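Local coordinates for malonyl CoA-ACP transacylase (Xanthomonas oryzae pv. oryzae, PDB 3K89), which probably transfers the malonyl group from malonyl-CoA to the acyl carrier protein, the step that supplies malonyl units for fatty acid synthesis, at residues S4-V9 with R83-A88; A88-H93 with I228-N233; T272-C277 with K292-R297. All coordinates share one frame; numbering follows the deposited sequence.

Interaction 1 of 3, residues S4-V9 with R83-A88; sequences STLAFV and RGQRPA
Leu6 and Phe8 meet Pro87 where the chain, having left strand 6-10 and passed through a long helical excursion, returns to start strand 86-92 beside it. One backbone hydrogen bond crosses the contact: Ala88 N donates to Leu6 O at 2.9 Å, with an N-H...O angle of 153°. Pro87 CA lies 3.2 Å from the same Leu6 O. Proline has no N-H to donate, and the bond comes from the next residue.

The rest is apolar packing. Pro87 lays its ring against Phe8, CG standing 3.7 Å from Phe8 CD1 and CD lying over one face of the phenyl group. The Leu6 side chain crosses the proline obliquely, its CG 4.1 Å from Pro87 CB. The leucine holds CG anti to the backbone N (chi1 176°), and its CD2 reaches Gln85, touching CB at 3.7 Å and the carbonyl O at 3.3 Å. That oxygen is itself hydrogen-bonded by Trp79 NE1, and the Trp79 ring meets Phe8 edge-to-face, which ties helix 61-81 to the same cluster. At the far end of the contact the methyl of Ala88 rests on Ser4, CB to CA 3.8 Å.

These are two neighbouring strands of the parallel sheet, met where they begin to pair. The touching parts run 98° apart because the chain turns corners at Ser4-Thr5 and at Ala88; the angle is not that of the strands' parallel run. With one hydrogen bond across it, the contact consists mostly of leucine, proline and phenylalanine carbon surfaces, and the regular backbone bonding follows further along the strands.

Interaction 2 of 3, residues A88-H93 with I228-N233; sequences ALLAGH and IPVVQN
Ile228 opens the second segment by setting its CG2 methyl between two partners, 3.7 Å from Leu90 CG and 3.5 Å from Ala88 O; its side chain and that of Leu90 cross at about a right angle. Pro229 follows with its ring against Leu89, whose CD2 lies 3.8 Å from Pro229 CB, while Pro229 O accepts a hydrogen bond from Leu90 N at 3.0 Å. Val230 turns CG2 to the Leu90 side chain, and both pack on helix 95-103. Next, Val231 N donates to Leu90 O at 2.9 Å, so that Leu90 is gripped through both its N-H and its C=O, a single bridge at the edge of strand 86-92. That strand runs into a Gly-X-Ser-X-Gly sequence, consistent with the nucleophile elbow of acyltransferases, in which Ser94 is the predicted active-site residue. Beyond Val231 the backbones draw apart, and a water links them, accepting from Gly92 N and lying 2.7 Å from Val231 O, to which it can donate. Asn233 closes the segment: CG stands anti to the carbonyl carbon (chi1 -68°), and ND2 donates to Gly92 O at 2.9 Å, tilted 26° from the carbonyl plane, while OD1 accepts from Ser94 N.

Interaction 3 of 3, residues T272-C277 with K292-R297; sequences TRIAEC and KSLDAR
Ile274 is held through both its N-H and its C=O by strand 295-298: its N donates to Asp295 O and its O accepts from Arg297 N, both at 2.9 Å. The two strands are the ends of a beta-alpha-beta unit whose helix 282-290 joins them, and they run parallel, their short segments 13° apart. Asp295 N to Thr272 O, the straightest of the four bonds at 174°, and Glu276 N to Arg297 O complete the pairing. On the face bearing Ile274 and Ala296, Ile274 CD1 meets Leu294 CD1 at 3.9 Å, and Ile287 of the connecting helix packs on all three of these residues.

The opposite face carries Arg273, Asp295 and Arg297. CG of Asp295 stands anti to its backbone N (chi1 180°). Its carboxylate has several partners: Trp312 NE1 bonds OD2, and Arg297 NE forms a weak, long salt bridge to OD1 at 3.4 Å. The nearby Arg297, with Arg273 across a water, would tend to keep the carboxylate ionised. Farther along, Glu276 is anchored by Ser284 OG and Leu283 N at the start of the helix. Between Arg273 and Asp295 sits that water, which accepts from Arg273 NE at 3.0 Å and donates to Asp295 OD2 at 2.7 Å.

From the N terminus, strand 6-10 is laid down first, and interaction 1 closes the long helical loop that brings residues 83-88 back beside it. Interaction 2 starts where interaction 1 ends, at the shared Ala88, and closes a loop of 134 residues by bringing 228-233 alongside strand 86-92. Interaction 3 closes last and over the shortest span, through one helix. The three follow in series, without nesting or crossing. Strand 6-10 lies in the middle, bonded to 86-92 through Phe8 and to 273-276 through Val9, so interactions 1 and 3 touch, whereas interactions 2 and 3 stand about 7 Å apart at their nearest atoms.

Interaction 1 of 3, residues S4-V9 with R83-A88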
ATOM      1  N   SER A   4      13.442 -19.043   0.187  1.00 31.69           N
ATOM      2  CA  SER A   4      13.693 -18.404  -1.111  1.00 29.73           C
ATOM      3  C   SER A   4      12.461 -18.274  -2.009  1.00 27.76           C
ATOM      4  O   SER A   4      12.456 -17.452  -2.938  1.00 27.70           O
ATOM      5  CB  SER A   4      14.841 -19.109  -1.860  1.00 30.25           C
ATOM      6  OG  SER A   4      14.425 -20.347  -2.415  1.00 31.20           O
ATOM      7  N   THR A   5      11.421 -19.066  -1.733  1.00 24.80           N
ATOM      8  CA  THR A   5      10.198 -19.019  -2.539  1.00 22.62           C
ATOM      9  C   THR A   5       9.086 -18.150  -1.948  1.00 20.60           C
ATOM     10  O   THR A   5       8.031 -18.026  -2.559  1.00 20.38           O
ATOM     11  CB  THR A   5       9.605 -20.431  -2.821  1.00 22.57           C
ATOM     12  OG1 THR A   5       9.158 -21.038  -1.599  1.00 22.76           O
ATOM     13  CG2 THR A   5      10.648 -21.321  -3.507  1.00 23.05           C
ATOM     14  N   LEU A   6       9.326 -17.558  -0.777  1.00 19.22           N
ATOM     15  CA  LEU A   6       8.270 -16.823  -0.063  1.00 17.07           C
ATOM     16  C   LEU A   6       8.481 -15.306  -0.081  1.00 15.91           C
ATOM     17  O   LEU A   6       9.560 -14.843   0.208  1.00 15.23           O
ATOM     18  CB  LEU A   6       8.182 -17.313   1.389  1.00 17.47           C
ATOM     19  CG  LEU A   6       7.223 -16.643   2.384  1.00 17.94           C
ATOM     20  CD1 LEU A   6       5.753 -16.905   2.057  1.00 18.93           C
ATOM     21  CD2 LEU A   6       7.527 -17.127   3.776  1.00 18.24           C
ATOM     22  N   ALA A   7       7.439 -14.542  -0.411  1.00 14.46           N
ATOM     23  CA  ALA A   7       7.488 -13.088  -0.224  1.00 13.58           C
ATOM     24  C   ALA A   7       6.330 -12.663   0.680  1.00 12.78           C
ATOM     25  O   ALA A   7       5.318 -13.362   0.783  1.00 12.49           O
ATOM     26  CB  ALA A   7       7.404 -12.353  -1.557  1.00 13.79           C
ATOM     27  N   PHE A   8       6.493 -11.518   1.338  1.00 11.58           N
ATOM     28  CA  PHE A   8       5.398 -10.892   2.088  1.00 10.94           C
ATOM     29  C   PHE A   8       5.073  -9.580   1.389  1.00 10.79           C
ATOM     30  O   PHE A   8       5.990  -8.875   0.939  1.00 10.89           O
ATOM     31  CB  PHE A   8       5.815 -10.592   3.526  1.00 11.05           C
ATOM     32  CG  PHE A   8       5.486 -11.684   4.504  1.00 10.57           C
ATOM     33  CD1 PHE A   8       5.706 -13.023   4.175  1.00 12.55           C
ATOM     34  CD2 PHE A   8       5.001 -11.368   5.769  1.00 11.93           C
ATOM     35  CE1 PHE A   8       5.408 -14.028   5.101  1.00 13.98           C
ATOM     36  CE2 PHE A   8       4.705 -12.360   6.700  1.00 13.42           C
ATOM     37  CZ  PHE A   8       4.909 -13.695   6.361  1.00 13.27           C
ATOM     38  N   VAL A   9       3.775  -9.280   1.297  1.00  9.80           N
ATOM     39  CA  VAL A   9       3.300  -7.984   0.747  1.00  9.73           C
ATOM     40  C   VAL A   9       2.428  -7.303   1.792  1.00  9.61           C
ATOM     41  O   VAL A   9       1.732  -7.978   2.549  1.00 10.05           O
ATOM     42  CB  VAL A   9       2.549  -8.110  -0.614  1.00 10.05           C
ATOM     43  CG1 VAL A   9       3.492  -8.632  -1.721  1.00 11.30           C
ATOM     44  CG2 VAL A   9       1.297  -8.977  -0.511  1.00  9.55           C
ATOM     45  N   ARG A  83       7.528 -18.457  14.450  1.00 34.04           N
ATOM     46  CA  ARG A  83       8.414 -19.308  13.648  1.00 35.13           C
ATOM     47  C   ARG A  83       7.897 -19.561  12.243  1.00 34.81           C
ATOM     48  O   ARG A  83       8.129 -20.624  11.674  1.00 35.10           O
ATOM     49  CB  ARG A  83       8.708 -20.653  14.353  1.00 35.76           C
ATOM     50  CG  ARG A  83       9.296 -20.546  15.765  1.00 39.11           C
ATOM     51  CD  ARG A  83      10.814 -20.353  15.765  1.00 43.83           C
ATOM     52  NE  ARG A  83      11.244 -19.241  14.915  1.00 47.17           N
ATOM     53  CZ  ARG A  83      11.038 -17.954  15.188  1.00 49.06           C
ATOM     54  NH1 ARG A  83      10.390 -17.588  16.291  1.00 50.13           N
ATOM     55  NH2 ARG A  83      11.471 -17.026  14.341  1.00 50.28           N
ATOM     56  N   GLY A  84       7.197 -18.586  11.677  1.00 34.50           N
ATOM     57  CA  GLY A  84       6.835 -18.672  10.275  1.00 33.74           C
ATOM     58  C   GLY A  84       8.095 -18.546   9.436  1.00 33.06           C
ATOM     59  O   GLY A  84       9.078 -17.940   9.876  1.00 33.41           O
ATOM     60  N   GLN A  85       8.073 -19.123   8.238  1.00 32.27           N
ATOM     61  CA  GLN A  85       9.189 -18.998   7.303  1.00 31.31           C
ATOM     62  C   GLN A  85       9.493 -17.515   7.038  1.00 29.97           C
ATOM     63  O   GLN A  85       8.572 -16.721   6.849  1.00 29.70           O
ATOM     64  CB  GLN A  85       8.869 -19.725   5.990  1.00 31.89           C
ATOM     65  CG  GLN A  85       8.842 -21.264   6.109  1.00 34.41           C
ATOM     66  CD  GLN A  85       8.338 -21.988   4.849  1.00 37.17           C
ATOM     67  OE1 GLN A  85       8.332 -23.225   4.798  1.00 38.41           O
ATOM     68  NE2 GLN A  85       7.909 -21.227   3.838  1.00 37.59           N
ATOM     69  N   ARG A  86      10.776 -17.145   7.060  1.00 27.94           N
ATOM     70  CA  ARG A  86      11.188 -15.789   6.681  1.00 26.51           C
ATOM     71  C   ARG A  86      11.137 -15.576   5.170  1.00 23.91           C
ATOM     72  O   ARG A  86      11.749 -16.338   4.412  1.00 24.19           O
ATOM     73  CB  ARG A  86      12.594 -15.468   7.198  1.00 27.49           C
ATOM     74  CG  ARG A  86      12.627 -14.465   8.329  1.00 31.00           C
ATOM     75  CD  ARG A  86      14.008 -14.406   8.987  1.00 36.99           C
ATOM     76  NE  ARG A  86      15.107 -14.298   8.016  1.00 40.87           N
ATOM     77  CZ  ARG A  86      15.552 -13.156   7.491  1.00 42.50           C
ATOM     78  NH1 ARG A  86      14.999 -11.997   7.820  1.00 43.53           N
ATOM     79  NH2 ARG A  86      16.558 -13.172   6.622  1.00 43.72           N
ATOM     80  N   PRO A  87      10.420 -14.524   4.717  1.00 20.86           N
ATOM     81  CA  PRO A  87      10.384 -14.258   3.287  1.00 19.03           C
ATOM     82  C   PRO A  87      11.739 -13.786   2.746  1.00 17.62           C
ATOM     83  O   PRO A  87      12.520 -13.171   3.485  1.00 17.98           O
ATOM     84  CB  PRO A  87       9.317 -13.159   3.155  1.00 19.11           C
ATOM     85  CG  PRO A  87       9.351 -12.448   4.476  1.00 19.22           C
ATOM     86  CD  PRO A  87       9.659 -13.525   5.498  1.00 20.66           C
ATOM     87  N   ALA A  88      11.998 -14.075   1.470  1.00 16.32           N
ATOM     88  CA  ALA A  88      13.227 -13.673   0.815  1.00 15.96           C
ATOM     89  C   ALA A  88      13.111 -12.266   0.238  1.00 15.64           C
ATOM     90  O   ALA A  88      14.131 -11.599   0.015  1.00 16.13           O
ATOM     91  CB  ALA A  88      13.595 -14.653  -0.281  1.00 16.26           C
TER

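Interaction 2 of 3, residues A88-H93 with I228-N233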
ATOM      1  N   ALA A  88      11.998 -14.075   1.470  1.00 16.32           N
ATOM      2  CA  ALA A  88      13.227 -13.673   0.815  1.00 15.96           C
ATOM      3  C   ALA A  88      13.111 -12.266   0.238  1.00 15.64           C
ATOM      4  O   ALA A  88      14.131 -11.599   0.015  1.00 16.13           O
ATOM      5  CB  ALA A  88      13.595 -14.653  -0.281  1.00 16.26           C
ATOM      6  N   LEU A  89      11.872 -11.828  -0.017  1.00 14.55           N
ATOM      7  CA  LEU A  89      11.615 -10.489  -0.560  1.00 13.06           C
ATOM      8  C   LEU A  89      10.335  -9.912   0.033  1.00 12.37           C
ATOM      9  O   LEU A  89       9.455 -10.664   0.436  1.00 12.32           O
ATOM     10  CB  LEU A  89      11.464 -10.561  -2.072  1.00 13.23           C
ATOM     11  CG  LEU A  89      12.689 -10.958  -2.906  1.00 14.13           C
ATOM     12  CD1 LEU A  89      12.296 -11.292  -4.334  1.00 15.11           C
ATOM     13  CD2 LEU A  89      13.766  -9.866  -2.879  1.00 16.70           C
ATOM     14  N   LEU A  90      10.256  -8.581   0.060  1.00 11.53           N
ATOM     15  CA  LEU A  90       9.074  -7.840   0.524  1.00 11.27           C
ATOM     16  C   LEU A  90       8.632  -6.829  -0.535  1.00 10.99           C
ATOM     17  O   LEU A  90       9.426  -6.395  -1.376  1.00 11.81           O
ATOM     18  CB  LEU A  90       9.403  -7.056   1.797  1.00 10.44           C
ATOM     19  CG  LEU A  90      10.098  -7.790   2.942  1.00 10.08           C
ATOM     20  CD1 LEU A  90      10.426  -6.792   4.049  1.00 12.18           C
ATOM     21  CD2 LEU A  90       9.218  -8.887   3.504  1.00 11.01           C
ATOM     22  N   ALA A  91       7.355  -6.452  -0.486  1.00 10.13           N
ATOM     23  CA  ALA A  91       6.846  -5.302  -1.245  1.00  9.95           C
ATOM     24  C   ALA A  91       5.571  -4.818  -0.552  1.00  9.52           C
ATOM     25  O   ALA A  91       5.025  -5.502   0.299  1.00  9.84           O
ATOM     26  CB  ALA A  91       6.564  -5.673  -2.700  1.00 10.77           C
ATOM     27  N   GLY A  92       5.093  -3.638  -0.906  1.00  9.43           N
ATOM     28  CA  GLY A  92       3.814  -3.206  -0.350  1.00  8.39           C
ATOM     29  C   GLY A  92       3.212  -2.162  -1.232  1.00  8.71           C
ATOM     30  O   GLY A  92       3.933  -1.529  -2.002  1.00  9.61           O
ATOM     31  N   HIS A  93       1.905  -1.968  -1.108  1.00  8.91           N
ATOM     32  CA  HIS A  93       1.193  -1.117  -2.030  1.00  9.15           C
ATOM     33  C   HIS A  93       1.065   0.283  -1.459  1.00  9.47           C
ATOM     34  O   HIS A  93       0.333   0.479  -0.497  1.00  9.03           O
ATOM     35  CB  HIS A  93      -0.184  -1.725  -2.313  1.00 10.63           C
ATOM     36  CG  HIS A  93      -0.863  -1.137  -3.510  1.00 10.79           C
ATOM     37  ND1 HIS A  93      -1.267   0.182  -3.560  1.00 10.78           N
ATOM     38  CD2 HIS A  93      -1.207  -1.688  -4.696  1.00 12.44           C
ATOM     39  CE1 HIS A  93      -1.833   0.420  -4.732  1.00 11.81           C
ATOM     40  NE2 HIS A  93      -1.800  -0.697  -5.448  1.00 12.23           N
ATOM     41  N   ILE A 228      15.906  -7.576   4.593  1.00 13.40           N
ATOM     42  CA  ILE A 228      15.247  -8.300   3.506  1.00 12.81           C
ATOM     43  C   ILE A 228      14.993  -7.258   2.424  1.00 13.02           C
ATOM     44  O   ILE A 228      14.546  -6.163   2.757  1.00 12.64           O
ATOM     45  CB  ILE A 228      13.870  -8.926   3.940  1.00 12.25           C
ATOM     46  CG1 ILE A 228      14.018  -9.790   5.204  1.00 14.48           C
ATOM     47  CG2 ILE A 228      13.261  -9.748   2.798  1.00 12.17           C
ATOM     48  CD1 ILE A 228      12.686 -10.242   5.847  1.00 14.44           C
ATOM     49  N   PRO A 229      15.297  -7.567   1.149  1.00 12.37           N
ATOM     50  CA  PRO A 229      15.149  -6.524   0.128  1.00 12.06           C
ATOM     51  C   PRO A 229      13.681  -6.187  -0.118  1.00 11.53           C
ATOM     52  O   PRO A 229      12.817  -7.075  -0.063  1.00 11.67           O
ATOM     53  CB  PRO A 229      15.777  -7.133  -1.128  1.00 12.71           C
ATOM     54  CG  PRO A 229      16.608  -8.316  -0.613  1.00 12.25           C
ATOM     55  CD  PRO A 229      15.882  -8.801   0.585  1.00 12.56           C
ATOM     56  N   VAL A 230      13.448  -4.918  -0.417  1.00 11.16           N
ATOM     57  CA  VAL A 230      12.108  -4.406  -0.730  1.00 10.45           C
ATOM     58  C   VAL A 230      12.009  -4.009  -2.207  1.00 10.03           C
ATOM     59  O   VAL A 230      12.733  -3.117  -2.688  1.00 10.12           O
ATOM     60  CB  VAL A 230      11.747  -3.219   0.195  1.00 10.12           C
ATOM     61  CG1 VAL A 230      10.348  -2.695  -0.118  1.00 10.28           C
ATOM     62  CG2 VAL A 230      11.828  -3.643   1.651  1.00 10.49           C
ATOM     63  N   VAL A 231      11.131  -4.702  -2.925  1.00  9.83           N
ATOM     64  CA  VAL A 231      10.812  -4.332  -4.306  1.00 10.17           C
ATOM     65  C   VAL A 231       9.869  -3.120  -4.278  1.00 10.27           C
ATOM     66  O   VAL A 231       8.756  -3.227  -3.758  1.00 11.30           O
ATOM     67  CB  VAL A 231      10.152  -5.513  -5.043  1.00 10.97           C
ATOM     68  CG1 VAL A 231       9.797  -5.112  -6.464  1.00 11.78           C
ATOM     69  CG2 VAL A 231      11.078  -6.724  -5.030  1.00 11.12           C
ATOM     70  N   GLN A 232      10.329  -1.982  -4.811  1.00  9.74           N
ATOM     71  CA  GLN A 232       9.625  -0.695  -4.656  1.00  9.66           C
ATOM     72  C   GLN A 232       8.700  -0.394  -5.834  1.00 10.15           C
ATOM     73  O   GLN A 232       8.940  -0.819  -6.963  1.00 10.14           O
ATOM     74  CB  GLN A 232      10.641   0.405  -4.395  1.00  9.36           C
ATOM     75  CG  GLN A 232      11.239   0.260  -2.994  1.00  9.29           C
ATOM     76  CD  GLN A 232      12.069   1.448  -2.556  1.00 11.41           C
ATOM     77  OE1 GLN A 232      11.533   2.477  -2.081  1.00 13.94           O
ATOM     78  NE2 GLN A 232      13.382   1.305  -2.655  1.00  8.70           N
ATOM     79  N   ASN A 233       7.611   0.311  -5.546  1.00  9.22           N
ATOM     80  CA  ASN A 233       6.513   0.532  -6.492  1.00  9.22           C
ATOM     81  C   ASN A 233       6.852   1.358  -7.718  1.00  9.66           C
ATOM     82  O   ASN A 233       6.216   1.198  -8.769  1.00  9.63           O
ATOM     83  CB  ASN A 233       5.354   1.306  -5.815  1.00  8.64           C
ATOM     84  CG  ASN A 233       4.601   0.516  -4.704  1.00  8.47           C
ATOM     85  OD1 ASN A 233       3.868   1.133  -3.937  1.00  9.87           O
ATOM     86  ND2 ASN A 233       4.726  -0.811  -4.655  1.00  8.04           N
TER
HETATM   87  O   HOH W   1       6.890  -1.950  -2.297  1.00 11.46           O

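Interaction 3 of 3, residues T272-C277 with K292-R297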
ATOM      1  N   THR A 272       7.054 -18.115  -5.271  1.00 18.65           N
ATOM      2  CA  THR A 272       5.866 -18.925  -5.591  1.00 18.74           C
ATOM      3  C   THR A 272       4.778 -18.799  -4.521  1.00 18.38           C
ATOM      4  O   THR A 272       3.635 -19.223  -4.727  1.00 18.24           O
ATOM      5  CB  THR A 272       6.218 -20.436  -5.721  1.00 19.18           C
ATOM      6  OG1 THR A 272       6.634 -20.939  -4.450  1.00 19.24           O
ATOM      7  CG2 THR A 272       7.327 -20.654  -6.741  1.00 20.15           C
ATOM      8  N   ARG A 273       5.135 -18.232  -3.369  1.00 17.46           N
ATOM      9  CA  ARG A 273       4.211 -18.108  -2.243  1.00 16.96           C
ATOM     10  C   ARG A 273       4.259 -16.679  -1.739  1.00 15.85           C
ATOM     11  O   ARG A 273       5.333 -16.158  -1.517  1.00 15.86           O
ATOM     12  CB  ARG A 273       4.609 -19.036  -1.093  1.00 17.82           C
ATOM     13  CG  ARG A 273       4.664 -20.531  -1.425  1.00 21.15           C
ATOM     14  CD  ARG A 273       5.408 -21.274  -0.317  1.00 25.62           C
ATOM     15  NE  ARG A 273       5.132 -22.708  -0.320  1.00 29.76           N
ATOM     16  CZ  ARG A 273       5.588 -23.568   0.594  1.00 32.19           C
ATOM     17  NH1 ARG A 273       6.354 -23.149   1.595  1.00 33.34           N
ATOM     18  NH2 ARG A 273       5.274 -24.855   0.509  1.00 33.26           N
ATOM     19  N   ILE A 274       3.092 -16.059  -1.566  1.00 14.79           N
ATOM     20  CA  ILE A 274       3.044 -14.674  -1.083  1.00 13.24           C
ATOM     21  C   ILE A 274       2.030 -14.542   0.040  1.00 12.80           C
ATOM     22  O   ILE A 274       0.848 -14.885  -0.120  1.00 13.35           O
ATOM     23  CB  ILE A 274       2.724 -13.670  -2.223  1.00 12.47           C
ATOM     24  CG1 ILE A 274       3.735 -13.793  -3.374  1.00 12.73           C
ATOM     25  CG2 ILE A 274       2.709 -12.224  -1.690  1.00 14.22           C
ATOM     26  CD1 ILE A 274       3.459 -12.905  -4.576  1.00 14.13           C
ATOM     27  N   ALA A 275       2.485 -14.044   1.180  1.00 12.56           N
ATOM     28  CA  ALA A 275       1.561 -13.746   2.280  1.00 12.34           C
ATOM     29  C   ALA A 275       1.174 -12.285   2.234  1.00 12.56           C
ATOM     30  O   ALA A 275       2.041 -11.425   2.086  1.00 12.67           O
ATOM     31  CB  ALA A 275       2.196 -14.061   3.607  1.00 13.34           C
ATOM     32  N   GLU A 276      -0.120 -12.007   2.400  1.00 11.49           N
ATOM     33  CA  GLU A 276      -0.576 -10.633   2.577  1.00 11.00           C
ATOM     34  C   GLU A 276      -0.566 -10.338   4.076  1.00 11.70           C
ATOM     35  O   GLU A 276      -1.415 -10.839   4.839  1.00 12.01           O
ATOM     36  CB  GLU A 276      -1.963 -10.431   1.945  1.00 11.45           C
ATOM     37  CG  GLU A 276      -2.447  -8.971   2.035  1.00 10.85           C
ATOM     38  CD  GLU A 276      -3.613  -8.652   1.110  1.00 12.50           C
ATOM     39  OE1 GLU A 276      -4.213  -9.595   0.558  1.00 13.31           O
ATOM     40  OE2 GLU A 276      -3.894  -7.458   0.901  1.00 11.30           O
ATOM     41  N   CYS A 277       0.397  -9.519   4.493  1.00 10.86           N
ATOM     42  CA  CYS A 277       0.683  -9.344   5.909  1.00 11.71           C
ATOM     43  C   CYS A 277       0.035  -8.069   6.433  1.00 11.79           C
ATOM     44  O   CYS A 277       0.668  -7.019   6.522  1.00 11.95           O
ATOM     45  CB  CYS A 277       2.198  -9.313   6.118  1.00 11.77           C
ATOM     46  SG  CYS A 277       2.693  -9.381   7.836  1.00 12.60           S
ATOM     47  N   LYS A 292      -1.595 -16.518 -12.005  1.00 23.38           N
ATOM     48  CA  LYS A 292      -2.496 -17.538 -11.465  1.00 24.79           C
ATOM     49  C   LYS A 292      -1.780 -18.715 -10.799  1.00 24.84           C
ATOM     50  O   LYS A 292      -2.403 -19.516 -10.107  1.00 25.73           O
ATOM     51  CB  LYS A 292      -3.410 -18.051 -12.580  1.00 25.63           C
ATOM     52  CG  LYS A 292      -4.434 -17.032 -13.069  1.00 27.51           C
ATOM     53  CD  LYS A 292      -5.127 -17.499 -14.348  1.00 31.35           C
ATOM     54  CE  LYS A 292      -6.312 -18.398 -14.051  1.00 32.32           C
ATOM     55  NZ  LYS A 292      -6.875 -18.995 -15.297  1.00 33.14           N
ATOM     56  N   SER A 293      -0.474 -18.809 -10.992  1.00 24.32           N
ATOM     57  CA  SER A 293       0.294 -19.892 -10.385  1.00 24.33           C
ATOM     58  C   SER A 293       0.762 -19.593  -8.961  1.00 23.67           C
ATOM     59  O   SER A 293       1.097 -20.504  -8.216  1.00 23.47           O
ATOM     60  CB  SER A 293       1.489 -20.260 -11.261  1.00 23.85           C
ATOM     61  OG  SER A 293       2.469 -19.235 -11.284  1.00 26.20           O
ATOM     62  N   LEU A 294       0.798 -18.321  -8.578  1.00 22.61           N
ATOM     63  CA  LEU A 294       1.273 -17.968  -7.235  1.00 22.09           C
ATOM     64  C   LEU A 294       0.292 -18.370  -6.140  1.00 21.68           C
ATOM     65  O   LEU A 294      -0.924 -18.264  -6.316  1.00 22.50           O
ATOM     66  CB  LEU A 294       1.594 -16.470  -7.148  1.00 21.49           C
ATOM     67  CG  LEU A 294       2.605 -15.939  -8.169  1.00 22.20           C
ATOM     68  CD1 LEU A 294       2.758 -14.422  -8.064  1.00 22.06           C
ATOM     69  CD2 LEU A 294       3.959 -16.643  -8.043  1.00 21.81           C
ATOM     70  N   ASP A 295       0.836 -18.847  -5.019  1.00 20.68           N
ATOM     71  CA  ASP A 295       0.057 -19.233  -3.852  1.00 20.10           C
ATOM     72  C   ASP A 295      -0.040 -18.009  -2.944  1.00 19.19           C
ATOM     73  O   ASP A 295       0.853 -17.762  -2.129  1.00 18.71           O
ATOM     74  CB  ASP A 295       0.748 -20.407  -3.148  1.00 20.83           C
ATOM     75  CG  ASP A 295       0.013 -20.901  -1.897  1.00 22.39           C
ATOM     76  OD1 ASP A 295      -1.051 -20.374  -1.514  1.00 23.49           O
ATOM     77  OD2 ASP A 295       0.528 -21.855  -1.273  1.00 26.35           O
ATOM     78  N   ALA A 296      -1.115 -17.244  -3.120  1.00 18.40           N
ATOM     79  CA  ALA A 296      -1.311 -15.997  -2.389  1.00 17.09           C
ATOM     80  C   ALA A 296      -2.301 -16.163  -1.238  1.00 16.77           C
ATOM     81  O   ALA A 296      -3.458 -16.544  -1.450  1.00 17.19           O
ATOM     82  CB  ALA A 296      -1.781 -14.892  -3.348  1.00 17.75           C
ATOM     83  N   ARG A 297      -1.859 -15.869  -0.020  1.00 15.66           N
ATOM     84  CA  ARG A 297      -2.688 -16.085   1.170  1.00 15.49           C
ATOM     85  C   ARG A 297      -2.747 -14.872   2.097  1.00 15.10           C
ATOM     86  O   ARG A 297      -1.698 -14.385   2.512  1.00 15.16           O
ATOM     87  CB  ARG A 297      -2.146 -17.266   1.979  1.00 15.79           C
ATOM     88  CG  ARG A 297      -2.261 -18.607   1.307  1.00 18.58           C
ATOM     89  CD  ARG A 297      -1.764 -19.664   2.263  1.00 20.67           C
ATOM     90  NE  ARG A 297      -1.960 -21.007   1.727  1.00 24.79           N
ATOM     91  CZ  ARG A 297      -2.850 -21.888   2.191  1.00 26.24           C
ATOM     92  NH1 ARG A 297      -3.678 -21.584   3.205  1.00 25.19           N
ATOM     93  NH2 ARG A 297      -2.927 -23.079   1.617  1.00 29.10           N
TER
HETATM   94  O   HOH W   2       2.663 -23.434  -1.820  1.00 37.65           O